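Local coordinates for hydroxyethylphosphonate dioxygenase (Streptomyces albus, PDB 6B9R), which uses iron and dioxygen to cleave the carbon-carbon bond of 2-hydroxyethylphosphonate, probably releasing hydroxymethylphosphonate and formate, at residues A[106-111]-A[141-146]; A[202-207]-A[366-371]; A[152-157]-A[332-337]. All blocks are in the same frame, centred on the assembly; numbering follows the deposited sequence.

Contact 1: residues A[106-111]-A[141-146]; sequences GPYYEY and PLVEWN. With 2HE ((2-hydroxyethyl)phosphonic acid), chain F.
The ring of Tyr108 carries Glu144 CB over one face, 3.6 Å above the plane and displaced toward the rim, while Leu142 O lies in plane at its edge. A second in-plane neighbour is CD2 of Tyr109, and Tyr108 CD2 in turn sits over the centre of the Tyr109 ring, so the two tyrosines meet edge to face. The line from the ring centroid to Glu144 CB runs 25° off the normal, which makes this a CH-pi contact. Beyond CB the glutamate bends away, its carboxylate plane turned 81° from the ring. CG of Tyr108 is anti to the backbone N, which carries the phenol out to the loop 141-146. There Glu144 N donates to Tyr108 OH over 3.0 Å and almost straight, at 170°. Ser191 OG also bonds to this hydroxyl and to Glu144 O, tying both segments to strand 190-194. Tyr108 and Tyr109 both pair with Ile101, a classic beta bulge between strands 106-113 and 99-103.

The far ends of the two segments converge on the substrate. Tyr111 OH gives a very short bond, 2.5 Å, to phosphonate O2, which lies in the plane of its ring at the edge. Asn146 ND2 reaches phosphonate O1 at 2.8 Å and O3 by a weak bond. Its amide is steadied through OD1, which accepts from the backbone N of Gly148 and of His190. Each segment gives one neutral donor, Tyr111 and Asn146, while Arg103 and Lys29 of the second subunit, both bonded to the ligand, probably balance the phosphonate's negative charge.

Contact 2: residues A[202-207]-A[366-371]; sequences YILALT and YLYVLG
A water joins Tyr202 and Tyr368, lying 3.0 Å from Tyr202 OH and a very short 2.5 Å from Tyr368 OH, where it sits in plane at the edge of the Tyr368 ring. The bridge spans two antiparallel sheets packed face to face, an arrangement consistent with the tandem cupin fold of this enzyme family. Strands 202-207 and 366-369 come from different sheets, and their axes approach to 10.7 Å while running antiparallel at 171°. That separation is filled by side chains, with no direct hydrogen bond across it.

Leu204 CD1 stands over the centre of the Tyr368 ring, 3.7 Å from the centroid and only 8° off the normal, a nearly ideal CH-pi contact. The other branch, CD2, drops toward the rim at Tyr368 CE2. With CG anti to the backbone N (chi1 178°), the tyrosine ring extends from its own strand into the gap and presents this face to the leucine. A serine in place of Tyr368 would probably leave Leu204 CD1 without its aromatic floor and Tyr202 without its water-mediated partner.

Tyr366 reaches across in the same way, its OH hydrogen-bonded to Thr114 OG1 and its ring packed on Pro124. From strand 412-419, next to 364-369 in the facing sheet, Leu415 touches Leu204 and Leu417 touches Leu206. Leu206 crosses Tyr366 at about a right angle, and both its methyls, CD1 and CD2, lie 3.6 Å from Tyr366 CE1.

Contact 3: residues A[152-157]-A[332-337]; sequences YQFTYF and QLAGDP. With FE (Fe (III) ion), chain E; 2HE ((2-hydroxyethyl)phosphonic acid), chain F.
Phe154 sets the outer end of its ring against Leu333, with CE1 3.8 Å from Leu333 CB, which lies near the ring plane at the edge. The leucine's CD1 continues past Phe154 CZ to meet Tyr156, 4.0 Å from Tyr156 CD1, so one side chain touches two rings of the same strand. Beside it, Ala334 O approaches Phe154 CD1 to 3.5 Å, and Ala334 N lies in plane at the edge. These backbone groups find their polar partners in Ser344 OG and Ser181 OG respectively. Leu415 of strand 412-419 touches all three side chains.

Strand 152-158 belongs to a cupin-type sheet, with this hydrophobic layer on one surface and the iron site on the other. There Gln153 OE1 binds the iron at 2.1 Å, alongside His149 and His190, a glutamine taking the place of the carboxylate in the common two-histidine, one-carboxylate triad. The glutamine chain runs out extended, its CG trans to the main-chain nitrogen (chi1 -167°), and so brings the amide to the metal. Gln153 NE2 donates to Thr155 OG1 at 2.6 Å, nearly straight and 6° out of the amide plane, which holds OE1 toward the iron. Gln153 NE2 also bonds to 2HE O4 at 3.1 Å, with a less linear angle of 138°.

Contacts 2 and 3 are buried, and their centres lie about 11 Å apart; contact 1 is partly buried, nearer the edge of the chain, its centre about 20 Å from that of contact 2 and 22 Å from that of contact 3. All three draw a strand from one sheet. Strands 202-208 and 152-158 are neighbours there, and Leu206 N probably bonds to Phe154 O at 2.8 Å, coupling contact 2 to contact 3, whereas contact 1 uses strand 106-113 farther across. The chemistry follows position: contact 2 is apolar packing between sheets with a water at one end, contact 3 pairs apolar packing with metal ligation on opposite surfaces of one strand, and contact 1 is mainly polar.

Contact 1: residues A[106-111]-A[141-146]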
# COMPACT_ATOMS: atom_id res chain seq x y z
N GLY A 106 36.59 19.68 0.77
CA GLY A 106 36.65 19.88 -0.66
C GLY A 106 35.43 19.31 -1.35
O GLY A 106 34.67 18.52 -0.77
N PRO A 107 35.20 19.71 -2.60
CA PRO A 107 34.09 19.13 -3.38
C PRO A 107 34.17 17.61 -3.37
O PRO A 107 35.24 17.02 -3.53
CB PRO A 107 34.31 19.70 -4.78
CG PRO A 107 35.08 20.97 -4.56
CD PRO A 107 35.97 20.69 -3.38
N TYR A 108 33.03 16.97 -3.16
CA TYR A 108 32.97 15.52 -3.02
C TYR A 108 32.07 14.86 -4.05
O TYR A 108 32.45 13.84 -4.63
CB TYR A 108 32.52 15.15 -1.59
CG TYR A 108 32.88 13.73 -1.19
CD1 TYR A 108 34.10 13.45 -0.59
CD2 TYR A 108 32.00 12.68 -1.45
CE1 TYR A 108 34.43 12.15 -0.23
CE2 TYR A 108 32.33 11.38 -1.09
CZ TYR A 108 33.55 11.12 -0.49
OH TYR A 108 33.87 9.82 -0.14
N TYR A 109 30.89 15.43 -4.31
CA TYR A 109 29.97 14.95 -5.33
C TYR A 109 29.44 16.13 -6.13
O TYR A 109 29.29 17.23 -5.60
CB TYR A 109 28.75 14.24 -4.73
CG TYR A 109 28.98 12.96 -3.96
CD1 TYR A 109 29.82 11.96 -4.43
CD2 TYR A 109 28.30 12.74 -2.76
CE1 TYR A 109 30.00 10.79 -3.71
CE2 TYR A 109 28.47 11.57 -2.04
CZ TYR A 109 29.32 10.60 -2.52
OH TYR A 109 29.48 9.44 -1.80
N GLU A 110 29.17 15.90 -7.41
CA GLU A 110 28.25 16.75 -8.16
C GLU A 110 27.00 15.95 -8.47
O GLU A 110 27.08 14.87 -9.06
CB GLU A 110 28.85 17.26 -9.48
CG GLU A 110 27.85 18.16 -10.24
CD GLU A 110 28.29 18.56 -11.64
OE1 GLU A 110 29.33 18.08 -12.11
OE2 GLU A 110 27.56 19.36 -12.27
N TYR A 111 25.84 16.50 -8.07
CA TYR A 111 24.54 15.88 -8.29
C TYR A 111 23.82 16.55 -9.45
O TYR A 111 23.88 17.77 -9.62
CB TYR A 111 23.63 16.02 -7.06
CG TYR A 111 24.10 15.42 -5.76
CD1 TYR A 111 24.92 16.13 -4.90
CD2 TYR A 111 23.68 14.15 -5.37
CE1 TYR A 111 25.33 15.60 -3.69
CE2 TYR A 111 24.08 13.61 -4.16
CZ TYR A 111 24.91 14.34 -3.32
OH TYR A 111 25.31 13.82 -2.12
N PRO A 141 40.87 7.80 5.30
CA PRO A 141 40.27 9.03 5.83
C PRO A 141 39.73 9.98 4.77
O PRO A 141 39.03 10.93 5.13
CB PRO A 141 41.42 9.67 6.61
CG PRO A 141 42.65 9.13 5.96
CD PRO A 141 42.31 7.72 5.59
N LEU A 142 40.04 9.77 3.49
CA LEU A 142 39.47 10.61 2.45
C LEU A 142 38.01 10.28 2.15
O LEU A 142 37.36 11.06 1.44
CB LEU A 142 40.29 10.49 1.16
CG LEU A 142 41.72 11.02 1.23
CD1 LEU A 142 42.48 10.69 -0.07
CD2 LEU A 142 41.74 12.52 1.50
N VAL A 143 37.50 9.17 2.66
CA VAL A 143 36.13 8.76 2.39
C VAL A 143 35.20 9.48 3.34
O VAL A 143 35.39 9.45 4.57
CB VAL A 143 35.99 7.23 2.52
CG1 VAL A 143 34.54 6.82 2.31
CG2 VAL A 143 36.92 6.53 1.55
N GLU A 144 34.19 10.15 2.80
CA GLU A 144 33.21 10.87 3.61
C GLU A 144 31.88 10.15 3.45
O GLU A 144 31.31 10.13 2.36
CB GLU A 144 33.12 12.33 3.18
CG GLU A 144 34.37 13.12 3.50
CD GLU A 144 34.55 13.41 4.99
OE1 GLU A 144 33.62 13.17 5.79
OE2 GLU A 144 35.64 13.87 5.37
N TRP A 145 31.42 9.54 4.53
CA TRP A 145 30.24 8.69 4.52
C TRP A 145 28.99 9.53 4.71
O TRP A 145 29.02 10.58 5.34
CB TRP A 145 30.33 7.66 5.64
CG TRP A 145 31.48 6.73 5.53
CD1 TRP A 145 32.78 7.00 5.80
CD2 TRP A 145 31.42 5.37 5.14
NE1 TRP A 145 33.55 5.88 5.58
CE2 TRP A 145 32.73 4.86 5.18
CE3 TRP A 145 30.37 4.52 4.75
CZ2 TRP A 145 33.03 3.55 4.85
CZ3 TRP A 145 30.68 3.21 4.42
CH2 TRP A 145 31.99 2.74 4.48
N ASN A 146 27.88 9.03 4.18
CA ASN A 146 26.59 9.61 4.53
C ASN A 146 26.05 8.89 5.77
O ASN A 146 26.69 7.99 6.32
CB ASN A 146 25.62 9.58 3.34
CG ASN A 146 25.15 8.17 2.96
OD1 ASN A 146 25.16 7.24 3.77
ND2 ASN A 146 24.71 8.02 1.72
O3 2HE F . 23.51 9.29 -0.87
P 2HE F . 24.67 10.20 -1.09
O1 2HE F . 25.56 10.30 0.25
O2 2HE F . 24.18 11.68 -1.53
CA 2HE F . 25.63 9.44 -2.42
CB 2HE F . 24.64 8.87 -3.43
O4 2HE F . 24.07 7.63 -2.97

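Contact 2: residues A[202-207]-A[366-371]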
# COMPACT_ATOMS: atom_id res chain seq x y z
N TYR A 202 31.40 8.02 -12.32
CA TYR A 202 30.13 8.52 -11.83
C TYR A 202 29.15 7.36 -11.69
O TYR A 202 29.45 6.22 -12.07
CB TYR A 202 29.57 9.62 -12.75
CG TYR A 202 29.27 9.21 -14.18
CD1 TYR A 202 30.24 9.29 -15.17
CD2 TYR A 202 28.00 8.78 -14.55
CE1 TYR A 202 29.97 8.94 -16.48
CE2 TYR A 202 27.72 8.42 -15.86
CZ TYR A 202 28.71 8.50 -16.82
OH TYR A 202 28.43 8.16 -18.13
N ILE A 203 27.99 7.65 -11.09
CA ILE A 203 26.96 6.66 -10.89
C ILE A 203 25.61 7.23 -11.32
O ILE A 203 25.41 8.44 -11.35
CB ILE A 203 26.87 6.18 -9.43
CG1 ILE A 203 26.42 7.32 -8.49
CG2 ILE A 203 28.19 5.53 -8.97
CD1 ILE A 203 26.41 6.93 -7.03
N LEU A 204 24.71 6.33 -11.67
CA LEU A 204 23.29 6.64 -11.72
C LEU A 204 22.73 6.04 -10.43
O LEU A 204 22.57 4.82 -10.32
CB LEU A 204 22.62 6.07 -12.96
CG LEU A 204 22.74 6.89 -14.26
CD1 LEU A 204 22.00 8.22 -14.16
CD2 LEU A 204 24.19 7.13 -14.66
N ALA A 205 22.50 6.91 -9.45
CA ALA A 205 21.97 6.55 -8.13
C ALA A 205 20.45 6.68 -8.20
O ALA A 205 19.90 7.77 -8.02
CB ALA A 205 22.55 7.44 -7.04
N LEU A 206 19.78 5.57 -8.49
CA LEU A 206 18.34 5.57 -8.71
C LEU A 206 17.66 5.13 -7.42
O LEU A 206 17.33 3.96 -7.21
CB LEU A 206 17.99 4.64 -9.89
CG LEU A 206 18.84 4.79 -11.17
CD1 LEU A 206 18.29 3.93 -12.32
CD2 LEU A 206 18.97 6.25 -11.60
N THR A 207 17.45 6.10 -6.53
CA THR A 207 16.75 5.79 -5.29
C THR A 207 15.23 5.82 -5.52
O THR A 207 14.73 6.49 -6.43
CB THR A 207 17.13 6.75 -4.16
OG1 THR A 207 16.62 8.06 -4.43
CG2 THR A 207 18.65 6.83 -3.98
N TYR A 366 11.88 3.95 -15.59
CA TYR A 366 12.83 5.04 -15.73
C TYR A 366 13.88 4.60 -16.75
O TYR A 366 14.38 3.48 -16.68
CB TYR A 366 13.47 5.37 -14.37
CG TYR A 366 14.73 6.21 -14.45
CD1 TYR A 366 15.98 5.61 -14.63
CD2 TYR A 366 14.67 7.59 -14.33
CE1 TYR A 366 17.12 6.37 -14.71
CE2 TYR A 366 15.81 8.37 -14.41
CZ TYR A 366 17.05 7.74 -14.60
OH TYR A 366 18.21 8.48 -14.67
N LEU A 367 14.21 5.49 -17.69
CA LEU A 367 15.18 5.19 -18.72
C LEU A 367 16.27 6.25 -18.69
O LEU A 367 16.00 7.42 -18.41
CB LEU A 367 14.53 5.17 -20.12
CG LEU A 367 13.28 4.32 -20.33
CD1 LEU A 367 12.79 4.49 -21.77
CD2 LEU A 367 13.55 2.86 -20.02
N TYR A 368 17.51 5.83 -18.98
CA TYR A 368 18.62 6.77 -19.06
C TYR A 368 19.54 6.29 -20.17
O TYR A 368 19.93 5.12 -20.18
CB TYR A 368 19.38 6.86 -17.73
CG TYR A 368 20.58 7.78 -17.78
CD1 TYR A 368 20.46 9.14 -17.51
CD2 TYR A 368 21.85 7.30 -18.14
CE1 TYR A 368 21.56 9.99 -17.59
CE2 TYR A 368 22.94 8.14 -18.20
CZ TYR A 368 22.79 9.48 -17.92
OH TYR A 368 23.90 10.31 -18.01
N VAL A 369 19.88 7.16 -21.12
CA VAL A 369 20.63 6.74 -22.30
C VAL A 369 22.12 6.77 -21.98
O VAL A 369 22.71 7.84 -21.84
CB VAL A 369 20.32 7.59 -23.53
CG1 VAL A 369 21.24 7.18 -24.69
CG2 VAL A 369 18.87 7.42 -23.93
N LEU A 370 22.73 5.59 -21.90
CA LEU A 370 24.16 5.46 -21.64
C LEU A 370 25.00 5.49 -22.90
O LEU A 370 26.13 5.98 -22.87
CB LEU A 370 24.46 4.14 -20.91
CG LEU A 370 23.95 3.97 -19.48
CD1 LEU A 370 23.93 2.50 -19.08
CD2 LEU A 370 24.81 4.76 -18.51
N GLY A 371 24.47 4.96 -24.00
CA GLY A 371 25.25 4.76 -25.20
C GLY A 371 25.57 6.07 -25.89
O GLY A 371 25.30 7.17 -25.39
O HOH W 1 25.98 9.53 -19.14

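Contact 3: residues A[152-157]-A[332-337]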
# COMPACT_ATOMS: atom_id res chain seq x y z
N TYR A 152 15.30 3.18 -0.70
CA TYR A 152 16.10 2.11 -1.30
C TYR A 152 17.00 2.69 -2.38
O TYR A 152 16.67 3.70 -3.01
CB TYR A 152 15.19 1.05 -1.91
CG TYR A 152 14.33 0.32 -0.90
CD1 TYR A 152 13.15 0.88 -0.41
CD2 TYR A 152 14.70 -0.94 -0.44
CE1 TYR A 152 12.38 0.20 0.52
CE2 TYR A 152 13.93 -1.63 0.47
CZ TYR A 152 12.77 -1.06 0.95
OH TYR A 152 12.02 -1.75 1.86
N GLN A 153 18.14 2.05 -2.63
CA GLN A 153 18.97 2.54 -3.73
C GLN A 153 19.36 1.42 -4.68
O GLN A 153 19.80 0.35 -4.25
CB GLN A 153 20.22 3.24 -3.22
CG GLN A 153 20.92 4.02 -4.32
CD GLN A 153 21.96 4.97 -3.76
OE1 GLN A 153 21.69 5.72 -2.83
NE2 GLN A 153 23.16 4.94 -4.31
N PHE A 154 19.18 1.68 -5.96
CA PHE A 154 19.81 0.93 -7.03
C PHE A 154 20.86 1.83 -7.65
O PHE A 154 20.55 2.95 -8.07
CB PHE A 154 18.80 0.50 -8.10
CG PHE A 154 19.46 0.01 -9.34
CD1 PHE A 154 19.96 -1.28 -9.40
CD2 PHE A 154 19.66 0.85 -10.41
CE1 PHE A 154 20.62 -1.73 -10.54
CE2 PHE A 154 20.34 0.41 -11.55
CZ PHE A 154 20.81 -0.89 -11.61
N THR A 155 22.10 1.35 -7.72
CA THR A 155 23.19 2.15 -8.25
C THR A 155 23.83 1.42 -9.41
O THR A 155 24.14 0.23 -9.31
CB THR A 155 24.22 2.43 -7.16
OG1 THR A 155 23.58 3.10 -6.06
CG2 THR A 155 25.31 3.32 -7.71
N TYR A 156 24.02 2.14 -10.51
CA TYR A 156 24.73 1.66 -11.69
C TYR A 156 26.05 2.42 -11.82
O TYR A 156 26.05 3.65 -11.75
CB TYR A 156 23.89 1.86 -12.94
CG TYR A 156 24.57 1.40 -14.19
CD1 TYR A 156 24.48 0.09 -14.61
CD2 TYR A 156 25.32 2.29 -14.96
CE1 TYR A 156 25.12 -0.34 -15.77
CE2 TYR A 156 25.96 1.88 -16.12
CZ TYR A 156 25.86 0.56 -16.51
OH TYR A 156 26.50 0.15 -17.66
N PHE A 157 27.16 1.69 -12.00
CA PHE A 157 28.49 2.30 -11.96
C PHE A 157 29.06 2.54 -13.36
O PHE A 157 28.93 1.69 -14.25
CB PHE A 157 29.45 1.40 -11.17
CG PHE A 157 29.08 1.26 -9.72
CD1 PHE A 157 29.49 2.21 -8.80
CD2 PHE A 157 28.31 0.19 -9.29
CE1 PHE A 157 29.15 2.08 -7.46
CE2 PHE A 157 27.97 0.05 -7.96
CZ PHE A 157 28.38 1.01 -7.03
N GLN A 332 20.69 -8.41 -16.82
CA GLN A 332 20.00 -8.27 -15.53
C GLN A 332 20.95 -7.66 -14.51
O GLN A 332 22.04 -8.18 -14.26
CB GLN A 332 19.50 -9.64 -15.05
CG GLN A 332 18.93 -9.66 -13.62
CD GLN A 332 18.71 -11.08 -13.09
OE1 GLN A 332 18.21 -11.95 -13.80
NE2 GLN A 332 19.10 -11.31 -11.83
N LEU A 333 20.53 -6.53 -13.91
CA LEU A 333 21.35 -5.84 -12.94
C LEU A 333 20.85 -6.16 -11.54
O LEU A 333 19.98 -7.01 -11.34
CB LEU A 333 21.37 -4.33 -13.26
CG LEU A 333 21.65 -4.03 -14.74
CD1 LEU A 333 21.52 -2.53 -15.03
CD2 LEU A 333 23.04 -4.56 -15.13
N ALA A 334 21.41 -5.48 -10.54
CA ALA A 334 21.19 -5.89 -9.15
C ALA A 334 19.74 -5.68 -8.74
O ALA A 334 19.11 -4.68 -9.08
CB ALA A 334 22.11 -5.08 -8.23
N GLY A 335 19.22 -6.63 -7.96
CA GLY A 335 17.92 -6.46 -7.35
C GLY A 335 17.86 -7.32 -6.12
O GLY A 335 18.87 -7.79 -5.62
N ASP A 336 16.63 -7.57 -5.65
CA ASP A 336 16.47 -8.37 -4.44
C ASP A 336 15.04 -8.88 -4.36
O ASP A 336 14.11 -8.15 -4.72
CB ASP A 336 16.80 -7.57 -3.18
CG ASP A 336 16.96 -8.46 -1.95
OD1 ASP A 336 18.04 -9.08 -1.82
OD2 ASP A 336 16.03 -8.53 -1.13
N PRO A 337 14.82 -10.13 -3.90
CA PRO A 337 13.45 -10.65 -3.80
C PRO A 337 12.60 -9.96 -2.75
O PRO A 337 11.38 -10.18 -2.73
CB PRO A 337 13.64 -12.14 -3.44
CG PRO A 337 15.10 -12.45 -3.79
CD PRO A 337 15.85 -11.16 -3.65
FE FE E . 22.59 7.08 -1.47
O3 2HE F . 23.51 9.29 -0.87
P 2HE F . 24.67 10.20 -1.09
O1 2HE F . 25.56 10.30 0.25
O2 2HE F . 24.18 11.68 -1.53
CA 2HE F . 25.63 9.44 -2.42
CB 2HE F . 24.64 8.87 -3.43
O4 2HE F . 24.07 7.63 -2.97
O HOH W 2 21.49 8.49 -3.29